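Local coordinates for Tll0287 protein (Thermosynechococcus elongatus, PDB 5B82) that binds a covalently attached heme c with histidine and cysteine as axial iron ligands in a PAS-like domain, and probably serves in redox sensing or signalling, at residues Glu39-Asp42 with Gln43-Ile46; Val71-Gln74 with Ala75-Ala79. One frame throughout, in Å; residues are numbered along the deposited sequence.

Interaction 1. Residues Glu39-Asp42 with Gln43-Ile46; sequences EQLD and QMRI. With HEC (heme c), chain B.
The guanidinium of Arg-45 turns one face to the heme: the methine carbon CHB sits 3.6 Å above its plane, offset toward the rim, and NH1 comes within 3.5 Å of HEC C4A. At the guanidinium edge, in plane, a water accepts from Arg-45 NE at 2.9 Å and donates to Asp-42 OD1 at 2.7 Å. This bridge joins two opposite charges whose atoms do not themselves meet. The bend at chi3 (-46°) turns the end of the arginine chain along the porphyrin, while its CD packs 3.4 Å from HEC C2B. Beyond the segments, Arg-45 NH2 is hydrogen-bonded to Gln-88 OE1 and to Tyr-176 OH, and the same hydroxyl bonds Asp-42 OD1, which together should fix the group's rotation.

The other carboxylate oxygen, Asp-42 OD2, accepts a hydrogen bond from a second water, which also donates to Glu-39 OE2 and accepts from Gln-43 NE2; Glu-39 has its salt bridge with Arg-133. Across the same turn Ile-46 CD1 approaches Asp-42 OD2 to 3.7 Å. Four successive i to i+4 backbone bonds carry these side chains, the straightest from Ile-46 N to Asp-42 O (175°). A regular alpha-helical turn thus puts Arg-45 in the wall of the heme c pocket of this PAS-like domain, with Asp-42 behind it as a water-linked second-shell partner.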
ATOM      1  N   GLU A  39      -1.507  -1.745 -10.424  1.00 19.28           N
ATOM      2  CA  GLU A  39      -2.597  -2.708 -10.328  1.00 18.89           C
ATOM      3  C   GLU A  39      -2.080  -4.147 -10.172  1.00 27.38           C
ATOM      4  O   GLU A  39      -2.657  -4.949  -9.428  1.00 29.75           O
ATOM      5  CB  GLU A  39      -3.561  -2.558 -11.508  1.00 18.51           C
ATOM      6  CG  GLU A  39      -4.993  -2.949 -11.140  1.00 23.31           C
ATOM      7  CD  GLU A  39      -5.629  -1.985 -10.157  1.00 24.87           C
ATOM      8  OE1 GLU A  39      -5.169  -0.815 -10.055  1.00 25.56           O
ATOM      9  OE2 GLU A  39      -6.589  -2.395  -9.472  1.00 24.91           O
ATOM     10  N   GLN A  40      -0.974  -4.463 -10.847  1.00 28.72           N
ATOM     11  CA  GLN A  40      -0.344  -5.780 -10.730  1.00 27.47           C
ATOM     12  C   GLN A  40       0.223  -6.007  -9.340  1.00 26.85           C
ATOM     13  O   GLN A  40       0.137  -7.117  -8.796  1.00 30.16           O
ATOM     14  CB  GLN A  40       0.771  -5.939 -11.766  1.00 34.20           C
ATOM     15  CG  GLN A  40       0.284  -6.283 -13.155  1.00 36.77           C
ATOM     16  CD  GLN A  40       1.392  -6.213 -14.197  1.00 42.78           C
ATOM     17  OE1 GLN A  40       2.489  -5.716 -13.924  1.00 51.47           O
ATOM     18  NE2 GLN A  40       1.106  -6.705 -15.400  1.00 39.37           N
ATOM     19  N   LEU A  41       0.810  -4.960  -8.766  0.50 25.80           N
ATOM     20  CA  LEU A  41       1.291  -5.025  -7.390  0.50 25.54           C
ATOM     21  C   LEU A  41       0.135  -5.314  -6.416  0.50 22.89           C
ATOM     22  O   LEU A  41       0.264  -6.136  -5.488  0.50 23.04           O
ATOM     23  CB  LEU A  41       1.999  -3.718  -7.026  0.50 25.11           C
ATOM     24  CG  LEU A  41       2.753  -3.679  -5.704  0.50 16.73           C
ATOM     25  CD1 LEU A  41       3.821  -4.767  -5.675  0.50 19.54           C
ATOM     26  CD2 LEU A  41       3.372  -2.302  -5.487  0.50 16.48           C
ATOM     27  N   ASP A  42      -0.998  -4.653  -6.643  1.00 21.89           N
ATOM     28  CA  ASP A  42      -2.168  -4.830  -5.795  1.00 23.78           C
ATOM     29  C   ASP A  42      -2.745  -6.253  -5.896  1.00 21.63           C
ATOM     30  O   ASP A  42      -3.043  -6.909  -4.883  1.00 22.94           O
ATOM     31  CB  ASP A  42      -3.233  -3.796  -6.155  1.00 24.12           C
ATOM     32  CG  ASP A  42      -4.286  -3.658  -5.076  1.00 32.03           C
ATOM     33  OD1 ASP A  42      -3.896  -3.415  -3.910  1.00 26.24           O
ATOM     34  OD2 ASP A  42      -5.492  -3.810  -5.389  1.00 31.61           O
ATOM     35  N   GLN A  43      -2.876  -6.734  -7.125  1.00 27.64           N
ATOM     36  CA  GLN A  43      -3.393  -8.079  -7.335  1.00 33.36           C
ATOM     37  C   GLN A  43      -2.421  -9.109  -6.772  1.00 33.31           C
ATOM     38  O   GLN A  43      -2.826 -10.188  -6.330  1.00 31.08           O
ATOM     39  CB  GLN A  43      -3.678  -8.324  -8.815  1.00 30.75           C
ATOM     40  CG  GLN A  43      -4.918  -7.587  -9.316  1.00 30.95           C
ATOM     41  CD  GLN A  43      -6.217  -8.161  -8.767  1.00 39.14           C
ATOM     42  OE1 GLN A  43      -6.429  -9.373  -8.785  1.00 32.88           O
ATOM     43  NE2 GLN A  43      -7.095  -7.287  -8.277  1.00 38.38           N
ATOM     44  N   MET A  44      -1.138  -8.763  -6.765  1.00 28.02           N
ATOM     45  CA  MET A  44      -0.143  -9.637  -6.155  1.00 29.28           C
ATOM     46  C   MET A  44      -0.384  -9.751  -4.666  1.00 27.87           C
ATOM     47  O   MET A  44      -0.431 -10.867  -4.123  1.00 30.69           O
ATOM     48  CB  MET A  44       1.276  -9.132  -6.398  1.00 27.44           C
ATOM     49  CG  MET A  44       2.320  -9.792  -5.492  1.00 28.97           C
ATOM     50  SD  MET A  44       3.967  -9.096  -5.791  1.00 44.83           S
ATOM     51  CE  MET A  44       4.778  -9.485  -4.251  1.00 70.35           C
ATOM     52  N   ARG A  45      -0.533  -8.610  -3.989  1.00 23.08           N
ATOM     53  CA  ARG A  45      -0.796  -8.705  -2.550  1.00 21.96           C
ATOM     54  C   ARG A  45      -2.057  -9.518  -2.271  1.00 25.89           C
ATOM     55  O   ARG A  45      -2.056 -10.421  -1.426  1.00 31.14           O
ATOM     56  CB  ARG A  45      -0.930  -7.336  -1.887  1.00 21.77           C
ATOM     57  CG  ARG A  45      -0.787  -7.424  -0.361  1.00 22.25           C
ATOM     58  CD  ARG A  45      -1.565  -6.326   0.354  1.00 17.63           C
ATOM     59  NE  ARG A  45      -1.337  -5.022  -0.265  1.00 20.61           N
ATOM     60  CZ  ARG A  45      -0.290  -4.246  -0.018  1.00 21.10           C
ATOM     61  NH1 ARG A  45       0.639  -4.631   0.848  1.00 24.23           N
ATOM     62  NH2 ARG A  45      -0.176  -3.079  -0.639  1.00 17.83           N
ATOM     63  N   ILE A  46      -3.131  -9.183  -2.984  1.00 27.25           N
ATOM     64  CA  ILE A  46      -4.402  -9.877  -2.791  1.00 30.96           C
ATOM     65  C   ILE A  46      -4.236 -11.383  -2.966  1.00 30.78           C
ATOM     66  O   ILE A  46      -4.773 -12.186  -2.193  1.00 33.52           O
ATOM     67  CB  ILE A  46      -5.465  -9.320  -3.748  1.00 28.75           C
ATOM     68  CG1 ILE A  46      -5.940  -7.961  -3.233  1.00 27.78           C
ATOM     69  CG2 ILE A  46      -6.637 -10.277  -3.875  1.00 35.14           C
ATOM     70  CD1 ILE A  46      -6.662  -7.131  -4.269  1.00 29.17           C
TER
HETATM   71 FE   HEC B 501      -0.205  -6.083   5.154  1.00 24.74          FE
HETATM   72  CHA HEC B 501       2.248  -3.756   5.466  1.00 22.10           C
HETATM   73  CHB HEC B 501      -2.089  -3.772   3.333  1.00 23.23           C
HETATM   74  CHC HEC B 501      -2.595  -8.416   4.580  1.00 29.06           C
HETATM   75  CHD HEC B 501       1.437  -8.230   7.274  1.00 27.45           C
HETATM   76  NA  HEC B 501       0.003  -4.107   4.568  1.00 23.96           N
HETATM   77  C1A HEC B 501       1.173  -3.387   4.699  1.00 24.69           C
HETATM   78  C2A HEC B 501       1.061  -2.176   3.908  1.00 24.16           C
HETATM   79  C3A HEC B 501      -0.142  -2.197   3.322  1.00 22.44           C
HETATM   80  C4A HEC B 501      -0.828  -3.397   3.727  1.00 24.98           C
HETATM   81  CMA HEC B 501      -0.743  -1.139   2.382  1.00 17.22           C
HETATM   82  CAA HEC B 501       2.145  -1.078   3.754  1.00 24.65           C
HETATM   83  CBA HEC B 501       1.868   0.134   4.643  1.00 21.00           C
HETATM   84  CGA HEC B 501       2.334  -0.132   6.048  1.00 20.63           C
HETATM   85  O1A HEC B 501       1.484  -0.159   6.971  1.00 30.44           O
HETATM   86  O2A HEC B 501       3.556  -0.355   6.254  1.00 24.48           O
HETATM   87  NB  HEC B 501      -2.000  -6.067   4.164  1.00 28.16           N
HETATM   88  C1B HEC B 501      -2.576  -5.049   3.434  1.00 26.72           C
HETATM   89  C2B HEC B 501      -3.774  -5.554   2.795  1.00 26.88           C
HETATM   90  C3B HEC B 501      -3.916  -6.833   3.148  1.00 24.58           C
HETATM   91  C4B HEC B 501      -2.802  -7.185   4.004  1.00 27.82           C
HETATM   92  CMB HEC B 501      -4.740  -4.725   1.909  1.00 17.17           C
HETATM   93  CAB HEC B 501      -5.052  -7.789   2.711  1.00 22.04           C
HETATM   94  CBB HEC B 501      -4.984  -8.064   1.187  1.00 19.42           C
HETATM   95  NC  HEC B 501      -0.533  -7.958   5.837  1.00 30.66           N
HETATM   96  C1C HEC B 501      -1.562  -8.773   5.422  1.00 31.59           C
HETATM   97  C2C HEC B 501      -1.291 -10.111   5.904  1.00 33.41           C
HETATM   98  C3C HEC B 501      -0.257 -10.039   6.759  1.00 31.24           C
HETATM   99  C4C HEC B 501       0.291  -8.698   6.660  1.00 29.68           C
HETATM  100  CMC HEC B 501      -2.325 -11.259   5.812  1.00 26.69           C
HETATM  101  CAC HEC B 501       0.337 -11.182   7.625  1.00 28.95           C
HETATM  102  CBC HEC B 501       0.814 -12.425   6.837  1.00 34.48           C
HETATM  103  ND  HEC B 501       1.518  -5.994   6.255  1.00 27.17           N
HETATM  104  C1D HEC B 501       2.081  -7.057   6.953  1.00 32.00           C
HETATM  105  C2D HEC B 501       3.452  -6.725   7.291  1.00 28.75           C
HETATM  106  C3D HEC B 501       3.679  -5.328   6.728  1.00 28.85           C
HETATM  107  C4D HEC B 501       2.438  -4.954   6.108  1.00 27.07           C
HETATM  108  CMD HEC B 501       4.473  -7.588   8.060  1.00 25.18           C
HETATM  109  CAD HEC B 501       4.971  -4.483   6.774  1.00 24.15           C
HETATM  110  CBD HEC B 501       5.740  -4.877   5.519  1.00 25.35           C
HETATM  111  CGD HEC B 501       6.951  -3.995   5.309  1.00 24.03           C
HETATM  112  O1D HEC B 501       7.874  -4.015   6.153  1.00 29.31           O
HETATM  113  O2D HEC B 501       6.984  -3.279   4.284  1.00 26.35           O
HETATM  114  O   HOH W   1      -6.788  -4.519  -7.843  1.00 30.75           O
HETATM  115  O   HOH W   2      -3.896  -4.878  -1.591  1.00 32.97           O

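Interaction 2. Residues Val71-Gln74 with Ala75-Ala79; sequences VGKQ and AKEIA
Two successive turns of the alpha-helix 69-82, which begins directly after the axial heme ligand Cys-68, show how one helix divides its side chains between solvent and the fold. Its backbone follows the regular i to i+4 pattern. Ala-75 N donates to Val-71 O, Lys-76 N to Gly-72 O, Glu-77 N to Lys-73 O at 3.0 Å, and Ile-78 N to Gln-74 O at 2.9 Å.

Gln-74 touches Ile-78 through CG and lies near Glu-77 through NE2, and it also packs on helix 28-49. With its CG anti to the backbone N (chi1 180°) and the chain bent at chi2, its CG lies 3.8 Å from Ile-78 CD1, an apolar contact one turn on. Its amide end passes near Glu-77 instead: NE2 is 3.5 Å from Glu-77 OE1, with the amide and carboxylate planes turned 80° apart, nearly perpendicular. Ile-78 presses its CG1 against the carbonyl oxygen of Gln-74 at 3.1 Å, a close approach of aliphatic carbon to a backbone acceptor that already serves the Ile-78 amide.

On the exposed side, the acid of Glu-77 also faces Lys-73. The extended glutamate chain carries OE2 to 4.3 Å from Lys-73 NZ, beyond a salt bridge, so any attraction is probably weak. Toward the protein, Val-71 packs on Gln-88, and Ala-75 and Ala-79 lie on Val-86 of strand 85-89. Small and branched apolar residues inward, lysines and a glutamate outward: this is the pattern of an amphipathic helix, here laid against helix 28-49 and strand 85-89, an outer strand of the PAS-like sheet.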
ATOM      1  N   VAL A  71       5.650  -7.086  -1.455  1.00 31.94           N
ATOM      2  CA  VAL A  71       5.032  -5.945  -2.130  1.00 28.71           C
ATOM      3  C   VAL A  71       5.961  -4.730  -2.078  1.00 29.22           C
ATOM      4  O   VAL A  71       6.189  -4.070  -3.095  1.00 25.47           O
ATOM      5  CB  VAL A  71       3.658  -5.590  -1.517  1.00 25.61           C
ATOM      6  CG1 VAL A  71       3.118  -4.312  -2.117  1.00 25.87           C
ATOM      7  CG2 VAL A  71       2.681  -6.741  -1.722  1.00 34.86           C
ATOM      8  N   GLY A  72       6.506  -4.448  -0.898  1.00 28.94           N
ATOM      9  CA  GLY A  72       7.440  -3.342  -0.734  1.00 28.18           C
ATOM     10  C   GLY A  72       8.714  -3.549  -1.539  1.00 31.45           C
ATOM     11  O   GLY A  72       9.241  -2.607  -2.171  1.00 35.57           O
ATOM     12  N   LYS A  73       9.217  -4.783  -1.521  1.00 31.36           N
ATOM     13  CA  LYS A  73      10.405  -5.102  -2.313  1.00 37.07           C
ATOM     14  C   LYS A  73      10.148  -4.838  -3.796  1.00 36.94           C
ATOM     15  O   LYS A  73      10.957  -4.194  -4.489  1.00 36.30           O
ATOM     16  CB  LYS A  73      10.841  -6.550  -2.088  1.00 38.59           C
ATOM     17  CG  LYS A  73      12.159  -6.914  -2.743  1.00 44.10           C
ATOM     18  CD  LYS A  73      12.926  -7.941  -1.920  1.00 52.66           C
ATOM     19  CE  LYS A  73      12.397  -9.352  -2.133  1.00 59.37           C
ATOM     20  NZ  LYS A  73      13.055 -10.028  -3.288  1.00 62.88           N
ATOM     21  N   GLN A  74       9.004  -5.317  -4.274  1.00 31.27           N
ATOM     22  CA  GLN A  74       8.652  -5.149  -5.674  1.00 34.28           C
ATOM     23  C   GLN A  74       8.488  -3.679  -6.023  1.00 34.73           C
ATOM     24  O   GLN A  74       8.875  -3.245  -7.108  1.00 30.18           O
ATOM     25  CB  GLN A  74       7.374  -5.903  -6.015  1.00 40.54           C
ATOM     26  CG  GLN A  74       6.972  -5.741  -7.463  1.00 49.92           C
ATOM     27  CD  GLN A  74       7.246  -6.971  -8.279  1.00 55.48           C
ATOM     28  OE1 GLN A  74       6.613  -8.008  -8.085  1.00 60.81           O
ATOM     29  NE2 GLN A  74       8.195  -6.867  -9.202  1.00 54.12           N
ATOM     30  N   ALA A  75       7.921  -2.919  -5.096  1.00 33.22           N
ATOM     31  CA  ALA A  75       7.784  -1.478  -5.261  1.00 35.23           C
ATOM     32  C   ALA A  75       9.154  -0.827  -5.467  1.00 30.45           C
ATOM     33  O   ALA A  75       9.334  -0.008  -6.389  1.00 28.01           O
ATOM     34  CB  ALA A  75       7.084  -0.878  -4.058  1.00 33.35           C
ATOM     35  N   LYS A  76      10.119  -1.191  -4.624  1.00 29.57           N
ATOM     36  CA  LYS A  76      11.475  -0.666  -4.807  1.00 30.78           C
ATOM     37  C   LYS A  76      12.050  -1.041  -6.170  1.00 33.06           C
ATOM     38  O   LYS A  76      12.678  -0.209  -6.841  1.00 37.94           O
ATOM     39  CB  LYS A  76      12.411  -1.121  -3.690  1.00 30.04           C
ATOM     40  CG  LYS A  76      12.133  -0.452  -2.362  1.00 32.79           C
ATOM     41  CD  LYS A  76      13.126  -0.893  -1.298  1.00 43.19           C
ATOM     42  CE  LYS A  76      12.690  -0.404   0.072  1.00 47.02           C
ATOM     43  NZ  LYS A  76      13.665  -0.779   1.133  1.00 54.48           N
ATOM     44  N   GLU A  77      11.818  -2.286  -6.583  1.00 33.46           N
ATOM     45  CA  GLU A  77      12.299  -2.752  -7.886  1.00 32.96           C
ATOM     46  C   GLU A  77      11.713  -1.968  -9.063  1.00 32.04           C
ATOM     47  O   GLU A  77      12.420  -1.625 -10.007  1.00 34.86           O
ATOM     48  CB  GLU A  77      12.026  -4.248  -8.059  1.00 39.53           C
ATOM     49  CG  GLU A  77      12.781  -5.118  -7.070  1.00 44.77           C
ATOM     50  CD  GLU A  77      12.505  -6.598  -7.257  1.00 53.01           C
ATOM     51  OE1 GLU A  77      11.504  -6.936  -7.931  1.00 54.01           O
ATOM     52  OE2 GLU A  77      13.292  -7.417  -6.733  1.00 54.17           O
ATOM     53  N   ILE A  78      10.420  -1.684  -8.994  1.00 28.72           N
ATOM     54  CA  ILE A  78       9.728  -0.921 -10.024  1.00 25.99           C
ATOM     55  C   ILE A  78      10.258   0.517 -10.071  1.00 26.87           C
ATOM     56  O   ILE A  78      10.564   1.057 -11.149  1.00 30.02           O
ATOM     57  CB  ILE A  78       8.207  -0.953  -9.751  1.00 29.69           C
ATOM     58  CG1 ILE A  78       7.699  -2.397  -9.848  1.00 27.06           C
ATOM     59  CG2 ILE A  78       7.447  -0.059 -10.705  1.00 31.34           C
ATOM     60  CD1 ILE A  78       6.237  -2.589  -9.466  1.00 26.01           C
ATOM     61  N   ALA A  79      10.377   1.115  -8.886  1.00 26.30           N
ATOM     62  CA  ALA A  79      10.913   2.461  -8.743  1.00 29.42           C
ATOM     63  C   ALA A  79      12.275   2.557  -9.412  1.00 28.16           C
ATOM     64  O   ALA A  79      12.514   3.468 -10.204  1.00 31.08           O
ATOM     65  CB  ALA A  79      11.033   2.830  -7.281  1.00 22.47           C
TER

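How the interactions relate
Interactions 1 and 2 lie on successive helices of one domain, 28-49 and 69-82, packed side by side. Leu-41 CD1 sits 3.7 Å from Gln-74 CB, Arg-45 CB meets Val-71 CG2 at the same distance, and Met-44 SD reaches Gln-74 OE1. Both contacts are partly buried and rest on the same helical backbone pattern, but their side-chain chemistry diverges. In 39-46 the buried Asp-42 and Arg-45 are linked through an ordered water and a neighbouring tyrosine, with the arginine laid over the heme. In 71-79 the charged pair is exposed and only loosely approached, while valine and alanine supply the inward packing between helix 28-49 and strand 85-89.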